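Side-chain contacts in Co-type Nitrile Hydratase beta subunit (Pseudomonas putida, PDB 3QYH), which probably works as one of two subunits of a cobalt-containing enzyme that hydrates nitriles to amides: residues N47-E50 and F51-S54; W72-V75 and F76-L80; F168-P171 and D172-A175. All coordinates share one frame; numbering follows the deposited sequence.

Contact 1: N47-E50 and F51-S54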
ATOM      1  N   ASN B  47       6.946  10.516  11.271  1.00 17.85           N
ATOM      2  CA  ASN B  47       6.251   9.230  11.246  1.00 15.95           C
ATOM      3  C   ASN B  47       5.572   9.018   9.898  1.00 16.35           C
ATOM      4  O   ASN B  47       5.579   9.909   9.056  1.00 12.72           O
ATOM      5  CB  ASN B  47       5.293   9.070  12.439  1.00 16.54           C
ATOM      6  CG  ASN B  47       4.108  10.032  12.395  1.00 21.19           C
ATOM      7  OD1 ASN B  47       3.540  10.289  11.333  1.00 14.50           O
ATOM      8  ND2 ASN B  47       3.715  10.551  13.559  1.00 19.55           N
ATOM      9  N   LEU B  48       4.999   7.841   9.682  1.00 14.23           N
ATOM     10  CA  LEU B  48       4.501   7.481   8.373  1.00 15.82           C
ATOM     11  C   LEU B  48       3.245   8.288   8.029  1.00 16.18           C
ATOM     12  O   LEU B  48       2.994   8.581   6.871  1.00 12.85           O
ATOM     13  CB  LEU B  48       4.197   5.976   8.325  1.00 14.69           C
ATOM     14  CG  LEU B  48       3.933   5.390   6.945  1.00 22.78           C
ATOM     15  CD1 LEU B  48       5.130   5.631   6.028  1.00 19.60           C
ATOM     16  CD2 LEU B  48       3.633   3.891   7.077  1.00 26.43           C
ATOM     17  N   ASP B  49       2.457   8.638   9.036  1.00 12.75           N
ATOM     18  CA  ASP B  49       1.257   9.434   8.789  1.00 13.59           C
ATOM     19  C   ASP B  49       1.639  10.826   8.299  1.00 12.53           C
ATOM     20  O   ASP B  49       1.015  11.360   7.375  1.00 10.83           O
ATOM     21  CB  ASP B  49       0.364   9.504  10.037  1.00 16.20           C
ATOM     22  CG  ASP B  49       0.021   8.113  10.585  1.00 23.89           C
ATOM     23  OD1 ASP B  49       0.494   7.779  11.690  1.00 30.75           O
ATOM     24  OD2 ASP B  49      -0.694   7.350   9.899  1.00 21.47           O
ATOM     25  N   GLU B  50       2.669  11.412   8.908  1.00 13.74           N
ATOM     26  CA  GLU B  50       3.153  12.705   8.462  1.00 13.64           C
ATOM     27  C   GLU B  50       3.677  12.578   7.035  1.00 13.09           C
ATOM     28  O   GLU B  50       3.528  13.491   6.218  1.00 13.33           O
ATOM     29  CB  GLU B  50       4.281  13.197   9.366  1.00 13.96           C
ATOM     30  CG  GLU B  50       3.830  13.496  10.781  1.00 15.15           C
ATOM     31  CD  GLU B  50       4.984  13.861  11.711  1.00 22.55           C
ATOM     32  OE1 GLU B  50       5.967  13.118  11.759  1.00 19.27           O
ATOM     33  OE2 GLU B  50       4.884  14.890  12.417  1.00 23.65           O
ATOM     34  N   PHE B  51       4.330  11.457   6.766  1.00 11.15           N
ATOM     35  CA  PHE B  51       4.918  11.211   5.445  1.00 13.34           C
ATOM     36  C   PHE B  51       3.803  11.209   4.412  1.00 11.30           C
ATOM     37  O   PHE B  51       3.873  11.927   3.398  1.00 11.14           O
ATOM     38  CB  PHE B  51       5.702   9.879   5.446  1.00 11.29           C
ATOM     39  CG  PHE B  51       6.196   9.452   4.093  1.00 11.82           C
ATOM     40  CD1 PHE B  51       5.434   8.598   3.304  1.00 13.88           C
ATOM     41  CD2 PHE B  51       7.417   9.893   3.617  1.00 12.28           C
ATOM     42  CE1 PHE B  51       5.893   8.197   2.045  1.00 16.18           C
ATOM     43  CE2 PHE B  51       7.874   9.509   2.359  1.00 13.66           C
ATOM     44  CZ  PHE B  51       7.124   8.654   1.579  1.00 12.67           C
ATOM     45  N   ARG B  52       2.751  10.438   4.669  1.00 13.40           N
ATOM     46  CA  ARG B  52       1.628  10.396   3.717  1.00 11.73           C
ATOM     47  C   ARG B  52       1.034  11.777   3.493  1.00 14.10           C
ATOM     48  O   ARG B  52       0.736  12.154   2.362  1.00 13.07           O
ATOM     49  CB  ARG B  52       0.523   9.456   4.191  1.00 11.71           C
ATOM     50  CG  ARG B  52       0.927   7.982   4.239  1.00 13.11           C
ATOM     51  CD  ARG B  52      -0.314   7.090   4.267  1.00 10.47           C
ATOM     52  NE  ARG B  52       0.044   5.671   4.197  1.00 11.52           N
ATOM     53  CZ  ARG B  52       0.242   4.914   5.269  1.00 19.49           C
ATOM     54  NH1 ARG B  52       0.101   5.432   6.486  1.00 11.93           N
ATOM     55  NH2 ARG B  52       0.575   3.643   5.125  1.00 15.50           N
ATOM     56  N   HIS B  53       0.842  12.537   4.572  1.00 14.28           N
ATOM     57  CA  HIS B  53       0.163  13.820   4.443  1.00 13.32           C
ATOM     58  C   HIS B  53       1.036  14.869   3.749  1.00 13.75           C
ATOM     59  O   HIS B  53       0.530  15.820   3.159  1.00 13.99           O
ATOM     60  CB  HIS B  53      -0.313  14.330   5.813  1.00 11.27           C
ATOM     61  CG  HIS B  53      -1.186  15.545   5.722  1.00 14.68           C
ATOM     62  ND1 HIS B  53      -2.295  15.605   4.901  1.00 15.23           N
ATOM     63  CD2 HIS B  53      -1.113  16.745   6.351  1.00 13.66           C
ATOM     64  CE1 HIS B  53      -2.861  16.793   5.022  1.00 14.50           C
ATOM     65  NE2 HIS B  53      -2.171  17.498   5.900  1.00 14.77           N
ATOM     66  N   SER B  54       2.347  14.705   3.847  1.00 12.12           N
ATOM     67  CA  SER B  54       3.273  15.555   3.119  1.00 11.79           C
ATOM     68  C   SER B  54       3.084  15.392   1.617  1.00 13.40           C
ATOM     69  O   SER B  54       3.062  16.373   0.882  1.00 14.87           O
ATOM     70  CB  SER B  54       4.725  15.245   3.523  1.00 14.69           C
ATOM     71  OG  SER B  54       5.618  15.992   2.725  1.00 15.07           O
TER
HETATM   72  O   HOH W   1      -1.621   7.525   7.618  1.00 12.66           O
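Asn47 O accepts the N-H of Phe51 at 3.0 Å, the bond that starts helix 48-56, and the Asn47 side chain closes that end as part of a capping box with Glu50. Asn47 OD1 receives Glu50 N at 2.8 Å, with a C=O...N angle of 166°, while Glu50 OE1 takes Asn47 N at 2.8 Å on its anti lone pair. Leu48 has CG anti to the backbone N (chi1 -168°), and its two methyls part: CD1 meets Phe51 CD1 at 4.0 Å, whereas CD2 lies 3.6 Å from Arg52 NH2, with CG over one guanidinium face, near the rim. Asp49 meets the same group at its edge. Asp49 OD2 and Arg52 NH1, 4.0 Å apart, form a long salt bridge, and a water donates to OD2 and accepts from NH1. Outside this helix, Arg52 NE and NH2 bond a modified side chain of the partner subunit, NH1 salt-bridges an acidic one there, and the bound cobalt(III) ion lies about 5 Å from the arginine side chain. A leucine replacing Arg52 would probably leave the modified side chain without its NE and NH2 donors, and the acidic one and Asp49 without a cation. Glu50, whose OE2 pairs with Lys83, continues the helix through its backbone: Ser54 N donates to Glu50 O at 2.9 Å.

Contact 2: W72-V75 and F76-L80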
ATOM      1  N   TRP B  72       8.207  10.798  -3.089  1.00 15.59           N
ATOM      2  CA  TRP B  72       9.003  10.581  -1.888  1.00 12.00           C
ATOM      3  C   TRP B  72      10.103  11.631  -1.772  1.00 12.11           C
ATOM      4  O   TRP B  72      10.352  12.163  -0.681  1.00 14.36           O
ATOM      5  CB  TRP B  72       9.639   9.192  -1.910  1.00 11.17           C
ATOM      6  CG  TRP B  72       8.676   8.063  -1.668  1.00 14.39           C
ATOM      7  CD1 TRP B  72       7.328   8.080  -1.859  1.00 13.04           C
ATOM      8  CD2 TRP B  72       9.000   6.750  -1.191  1.00 13.24           C
ATOM      9  NE1 TRP B  72       6.787   6.853  -1.533  1.00 12.49           N
ATOM     10  CE2 TRP B  72       7.787   6.021  -1.120  1.00 12.16           C
ATOM     11  CE3 TRP B  72      10.197   6.118  -0.816  1.00 11.42           C
ATOM     12  CZ2 TRP B  72       7.736   4.685  -0.693  1.00 12.38           C
ATOM     13  CZ3 TRP B  72      10.146   4.794  -0.396  1.00 12.39           C
ATOM     14  CH2 TRP B  72       8.932   4.093  -0.337  1.00 11.75           C
ATOM     15  N   LEU B  73      10.776  11.905  -2.882  1.00 11.69           N
ATOM     16  CA  LEU B  73      11.843  12.906  -2.898  1.00 14.86           C
ATOM     17  C   LEU B  73      11.303  14.247  -2.397  1.00 17.56           C
ATOM     18  O   LEU B  73      11.963  14.951  -1.630  1.00 17.14           O
ATOM     19  CB  LEU B  73      12.445  13.050  -4.303  1.00 12.68           C
ATOM     20  CG  LEU B  73      13.426  14.216  -4.480  1.00 21.23           C
ATOM     21  CD1 LEU B  73      14.619  14.099  -3.527  1.00 17.32           C
ATOM     22  CD2 LEU B  73      13.892  14.302  -5.903  1.00 18.78           C
ATOM     23  N   HIS B  74      10.089  14.582  -2.824  1.00 17.47           N
ATOM     24  CA  HIS B  74       9.431  15.817  -2.384  1.00 16.67           C
ATOM     25  C   HIS B  74       9.276  15.833  -0.880  1.00 16.56           C
ATOM     26  O   HIS B  74       9.568  16.850  -0.241  1.00 20.37           O
ATOM     27  CB  HIS B  74       8.047  16.016  -3.045  1.00 18.85           C
ATOM     28  CG  HIS B  74       7.210  17.067  -2.378  1.00 20.77           C
ATOM     29  ND1 HIS B  74       7.163  18.373  -2.821  1.00 22.22           N
ATOM     30  CD2 HIS B  74       6.428  17.015  -1.269  1.00 21.73           C
ATOM     31  CE1 HIS B  74       6.370  19.072  -2.028  1.00 25.99           C
ATOM     32  NE2 HIS B  74       5.910  18.272  -1.080  1.00 24.84           N
ATOM     33  N   VAL B  75       8.834  14.716  -0.304  1.00 12.74           N
ATOM     34  CA  VAL B  75       8.651  14.658   1.141  1.00 12.73           C
ATOM     35  C   VAL B  75       9.980  14.910   1.845  1.00 16.63           C
ATOM     36  O   VAL B  75      10.047  15.693   2.790  1.00 16.33           O
ATOM     37  CB  VAL B  75       8.084  13.296   1.611  1.00 17.23           C
ATOM     38  CG1 VAL B  75       7.961  13.260   3.119  1.00 13.81           C
ATOM     39  CG2 VAL B  75       6.740  13.037   0.964  1.00 16.65           C
ATOM     40  N   PHE B  76      11.044  14.251   1.390  1.00 13.54           N
ATOM     41  CA  PHE B  76      12.329  14.390   2.068  1.00 13.94           C
ATOM     42  C   PHE B  76      12.802  15.856   2.026  1.00 15.50           C
ATOM     43  O   PHE B  76      13.322  16.378   3.007  1.00 19.25           O
ATOM     44  CB  PHE B  76      13.373  13.448   1.460  1.00 11.02           C
ATOM     45  CG  PHE B  76      12.958  11.989   1.474  1.00 14.34           C
ATOM     46  CD1 PHE B  76      13.413  11.109   0.489  1.00 15.38           C
ATOM     47  CD2 PHE B  76      12.112  11.505   2.460  1.00 11.28           C
ATOM     48  CE1 PHE B  76      13.038   9.761   0.501  1.00 10.47           C
ATOM     49  CE2 PHE B  76      11.718  10.158   2.473  1.00 15.84           C
ATOM     50  CZ  PHE B  76      12.172   9.294   1.484  1.00 11.80           C
ATOM     51  N   GLU B  77      12.590  16.516   0.894  1.00 16.44           N
ATOM     52  CA  GLU B  77      13.053  17.894   0.716  1.00 18.04           C
ATOM     53  C   GLU B  77      12.238  18.924   1.488  1.00 21.24           C
ATOM     54  O   GLU B  77      12.717  20.022   1.741  1.00 24.40           O
ATOM     55  CB  GLU B  77      13.084  18.274  -0.761  1.00 13.72           C
ATOM     56  CG  GLU B  77      14.172  17.548  -1.574  1.00 19.87           C
ATOM     57  CD  GLU B  77      14.108  17.907  -3.050  1.00 26.40           C
ATOM     58  OE1 GLU B  77      13.019  18.304  -3.503  1.00 27.72           O
ATOM     59  OE2 GLU B  77      15.130  17.801  -3.756  1.00 29.01           O
ATOM     60  N   ASN B  78      11.012  18.569   1.850  1.00 15.84           N
ATOM     61  CA  ASN B  78      10.089  19.523   2.435  1.00 15.60           C
ATOM     62  C   ASN B  78       9.708  19.201   3.865  1.00 18.48           C
ATOM     63  O   ASN B  78       9.808  20.067   4.737  1.00 18.44           O
ATOM     64  CB  ASN B  78       8.853  19.674   1.554  1.00 16.95           C
ATOM     65  CG  ASN B  78       9.154  20.441   0.281  1.00 22.36           C
ATOM     66  OD1 ASN B  78       9.214  21.666   0.285  1.00 24.21           O
ATOM     67  ND2 ASN B  78       9.379  19.722  -0.811  1.00 19.57           N
ATOM     68  N   LEU B  79       9.299  17.962   4.123  1.00 12.60           N
ATOM     69  CA  LEU B  79       8.922  17.569   5.483  1.00 13.46           C
ATOM     70  C   LEU B  79      10.136  17.673   6.440  1.00 20.67           C
ATOM     71  O   LEU B  79       9.995  18.036   7.619  1.00 16.56           O
ATOM     72  CB  LEU B  79       8.312  16.163   5.493  1.00 13.53           C
ATOM     73  CG  LEU B  79       7.780  15.634   6.813  1.00 16.99           C
ATOM     74  CD1 LEU B  79       6.732  16.600   7.350  1.00 16.79           C
ATOM     75  CD2 LEU B  79       7.155  14.240   6.604  1.00 14.20           C
ATOM     76  N   LEU B  80      11.332  17.391   5.938  1.00 14.45           N
ATOM     77  CA  LEU B  80      12.500  17.479   6.817  1.00 19.59           C
ATOM     78  C   LEU B  80      12.751  18.934   7.209  1.00 19.86           C
ATOM     79  O   LEU B  80      13.304  19.219   8.265  1.00 17.86           O
ATOM     80  CB  LEU B  80      13.752  16.882   6.172  1.00 15.32           C
ATOM     81  CG  LEU B  80      13.804  15.336   6.140  1.00 18.31           C
ATOM     82  CD1 LEU B  80      15.068  14.857   5.457  1.00 17.68           C
ATOM     83  CD2 LEU B  80      13.734  14.776   7.552  1.00 18.93           C
TER
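Trp72 with Phe76, Leu73 with Glu77, His74 with Asn78 and Val75 with Leu79 are contacts between residues four apart, one turn along helix 68-82 in the mainly helical N-terminal region. The first pair is held mainly through the Trp72 carbonyl. Phe76 N donates to Trp72 O at 3.0 Å, and Phe76 CG sits beside its own backbone N (chi1 -57°), folding the ring back until that carbonyl oxygen lies over one face, offset toward the rim; the nearest side-chain approach is Phe76 CE1 to Trp72 CB, 4.2 Å. On the neighbouring side of the helix the extended Glu77 chain crosses Leu73, bringing OE2 to 3.7 Å from Leu73 CD1. Glu77 OE1 turns outside the helix, to a basic side chain of the partner subunit.

The polar pair is turned differently. Asn78 ND2 bonds His74 O at 2.9 Å, with the acceptor close to the plane of the Asn78 amide, and the same nitrogen lies over one face of the His74 ring. Ring and amide planes are 28° apart, so the amide leans over the imidazole rather than standing upright on it. Asn78 N bonds His74 O only weakly, and also donates to Val75 O, reaching it from above the carbonyl plane. Val75 O therefore serves two donors, since Leu79 N reaches it at 2.7 Å. Val75 and Leu79 lie side by side, pointing the same way, with CG1 and CD2 3.7 Å apart. Val75 and Phe76 also pack on helix 48-56, and Trp72 and Phe76 on helix 28-43. The arrangement is that of a largely buried alpha-helix packed against both, with i+3 as well as i+4 bonds at Asn78.

Contact 3: F168-P171 and D172-A175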
ATOM      1  N   PHE B 168      -6.073   0.248  16.667  1.00 17.47           N
ATOM      2  CA  PHE B 168      -4.950   0.815  15.914  1.00 13.90           C
ATOM      3  C   PHE B 168      -4.785   2.298  16.189  1.00 17.76           C
ATOM      4  O   PHE B 168      -5.736   2.982  16.589  1.00 16.47           O
ATOM      5  CB  PHE B 168      -5.165   0.611  14.409  1.00 12.31           C
ATOM      6  CG  PHE B 168      -5.041  -0.823  13.978  1.00 16.56           C
ATOM      7  CD1 PHE B 168      -3.828  -1.324  13.544  1.00 16.67           C
ATOM      8  CD2 PHE B 168      -6.135  -1.675  14.034  1.00 14.75           C
ATOM      9  CE1 PHE B 168      -3.702  -2.672  13.145  1.00 19.47           C
ATOM     10  CE2 PHE B 168      -6.022  -3.010  13.664  1.00 20.39           C
ATOM     11  CZ  PHE B 168      -4.800  -3.508  13.219  1.00 15.62           C
ATOM     12  N   VAL B 169      -3.579   2.799  15.960  1.00 13.55           N
ATOM     13  CA  VAL B 169      -3.319   4.226  15.979  1.00 12.58           C
ATOM     14  C   VAL B 169      -4.301   4.940  15.034  1.00 13.56           C
ATOM     15  O   VAL B 169      -4.698   4.380  14.013  1.00 14.92           O
ATOM     16  CB  VAL B 169      -1.875   4.515  15.484  1.00 14.74           C
ATOM     17  CG1 VAL B 169      -1.663   6.022  15.233  1.00 14.83           C
ATOM     18  CG2 VAL B 169      -0.836   3.954  16.485  1.00 14.75           C
ATOM     19  N   THR B 170      -4.692   6.161  15.381  1.00 15.90           N
ATOM     20  CA  THR B 170      -5.504   7.002  14.504  1.00 15.83           C
ATOM     21  C   THR B 170      -4.624   7.977  13.715  1.00 13.78           C
ATOM     22  O   THR B 170      -3.968   8.856  14.300  1.00 15.25           O
ATOM     23  CB  THR B 170      -6.549   7.802  15.330  1.00 18.25           C
ATOM     24  OG1 THR B 170      -7.454   6.895  15.966  1.00 15.39           O
ATOM     25  CG2 THR B 170      -7.341   8.776  14.426  1.00 18.03           C
ATOM     26  N   PRO B 171      -4.625   7.853  12.378  1.00 14.85           N
ATOM     27  CA  PRO B 171      -3.762   8.688  11.534  1.00 12.96           C
ATOM     28  C   PRO B 171      -4.163  10.155  11.588  1.00 17.03           C
ATOM     29  O   PRO B 171      -3.274  10.999  11.539  1.00 14.97           O
ATOM     30  CB  PRO B 171      -3.979   8.127  10.120  1.00 11.32           C
ATOM     31  CG  PRO B 171      -4.605   6.803  10.326  1.00 20.11           C
ATOM     32  CD  PRO B 171      -5.431   6.929  11.574  1.00 14.58           C
ATOM     33  N   ASP B 172      -5.456  10.458  11.724  1.00 16.04           N
ATOM     34  CA  ASP B 172      -5.902  11.853  11.743  1.00 15.53           C
ATOM     35  C   ASP B 172      -5.219  12.663  12.841  1.00 22.58           C
ATOM     36  O   ASP B 172      -4.948  13.848  12.670  1.00 15.90           O
ATOM     37  CB  ASP B 172      -7.423  11.962  11.932  1.00 16.56           C
ATOM     38  CG  ASP B 172      -8.198  11.149  10.910  1.00 21.34           C
ATOM     39  OD1 ASP B 172      -9.142  11.696  10.308  1.00 18.56           O
ATOM     40  OD2 ASP B 172      -7.871   9.951  10.718  1.00 17.70           O
ATOM     41  N   THR B 173      -4.961  12.032  13.979  1.00 17.21           N
ATOM     42  CA  THR B 173      -4.289  12.729  15.064  1.00 15.88           C
ATOM     43  C   THR B 173      -2.767  12.543  15.007  1.00 16.96           C
ATOM     44  O   THR B 173      -2.003  13.469  15.299  1.00 16.96           O
ATOM     45  CB  THR B 173      -4.832  12.262  16.429  1.00 23.46           C
ATOM     46  OG1 THR B 173      -4.820  10.827  16.475  1.00 17.14           O
ATOM     47  CG2 THR B 173      -6.272  12.753  16.614  1.00 20.49           C
ATOM     48  N   ALA B 174      -2.324  11.351  14.623  1.00 15.89           N
ATOM     49  CA  ALA B 174      -0.893  11.061  14.623  1.00 15.60           C
ATOM     50  C   ALA B 174      -0.144  11.874  13.578  1.00 15.86           C
ATOM     51  O   ALA B 174       1.035  12.123  13.728  1.00 17.96           O
ATOM     52  CB  ALA B 174      -0.652   9.568  14.410  1.00 14.97           C
ATOM     53  N   ALA B 175      -0.816  12.259  12.500  1.00 14.05           N
ATOM     54  CA  ALA B 175      -0.158  13.061  11.479  1.00 13.97           C
ATOM     55  C   ALA B 175       0.024  14.519  11.907  1.00 17.42           C
ATOM     56  O   ALA B 175       0.723  15.276  11.241  1.00 17.29           O
ATOM     57  CB  ALA B 175      -0.943  13.007  10.162  1.00 15.96           C
TER
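Thr170 O meets three polar atoms of the following residues. Ala174 N donates to it at 3.0 Å, Thr173 N adds a weak bond at 3.3 Å, and Thr173 OG1, hydrogen-bonded to Gly179 O, also lies 3.1 Å from Thr170 O. The Thr173 hydroxyl is placed there by chi1 (50°), which sets OG1 between the backbone N and the carbonyl carbon. Apolar contact flanks the same oxygen, Ala174 CB lying 3.8 Å from CG1 of Val169. One residue on, Pro171 O accepts Ala175 N at 2.9 Å.

The backbone bonds Ala174 N to Thr170 O and Ala175 N to Pro171 O are those of the short helix 171-174, which follows strand 158-168 of the antiparallel sheet in the SH3-like C-terminal part of the subunit. Thr170 holds the N-cap position, yet its side chain makes no capping bond: its OG1 is engaged elsewhere, and its methyl lies near Asp172, with Thr170 CG2 3.9 Å from Asp172 OD2. The Asp172 side chain crosses the Pro171 ring obliquely, OD2 coming to 4.0 Å from Pro171 CD.

What orients these groups lies farther out. Thr170 OG1 is bonded to His181 O and Gln183 NE2. The Asp172 carboxylate is held at both oxygens, OD1 by Thr148 OG1 and OD2 by Tyr215 OH, while Val169 O accepts from Trp212 NE1 on strand 206-212.

Contact 1 is the common neighbour: its centre lies about 10 Å from that of each of the others, whereas the centres of contacts 2 and 3 are about 20 Å apart and their nearest atoms about 7 Å. Contacts 1 and 2 are buried and join helix 48-56 to helix 68-82 by apolar packing, Phe51 against Trp72 and Val75. The N-terminal end of helix 48-56 and its cap face contact 3, which is only partly buried: Asn47 ND2 probably hydrogen-bonds Ala174 O, and Asp49 packs on Pro171. Helix starts occur in contacts 1 and 3, but a side chain caps only the first. Both buried contacts bridge to the partner subunit, Arg52 near the cobalt ion, Glu77 farther off.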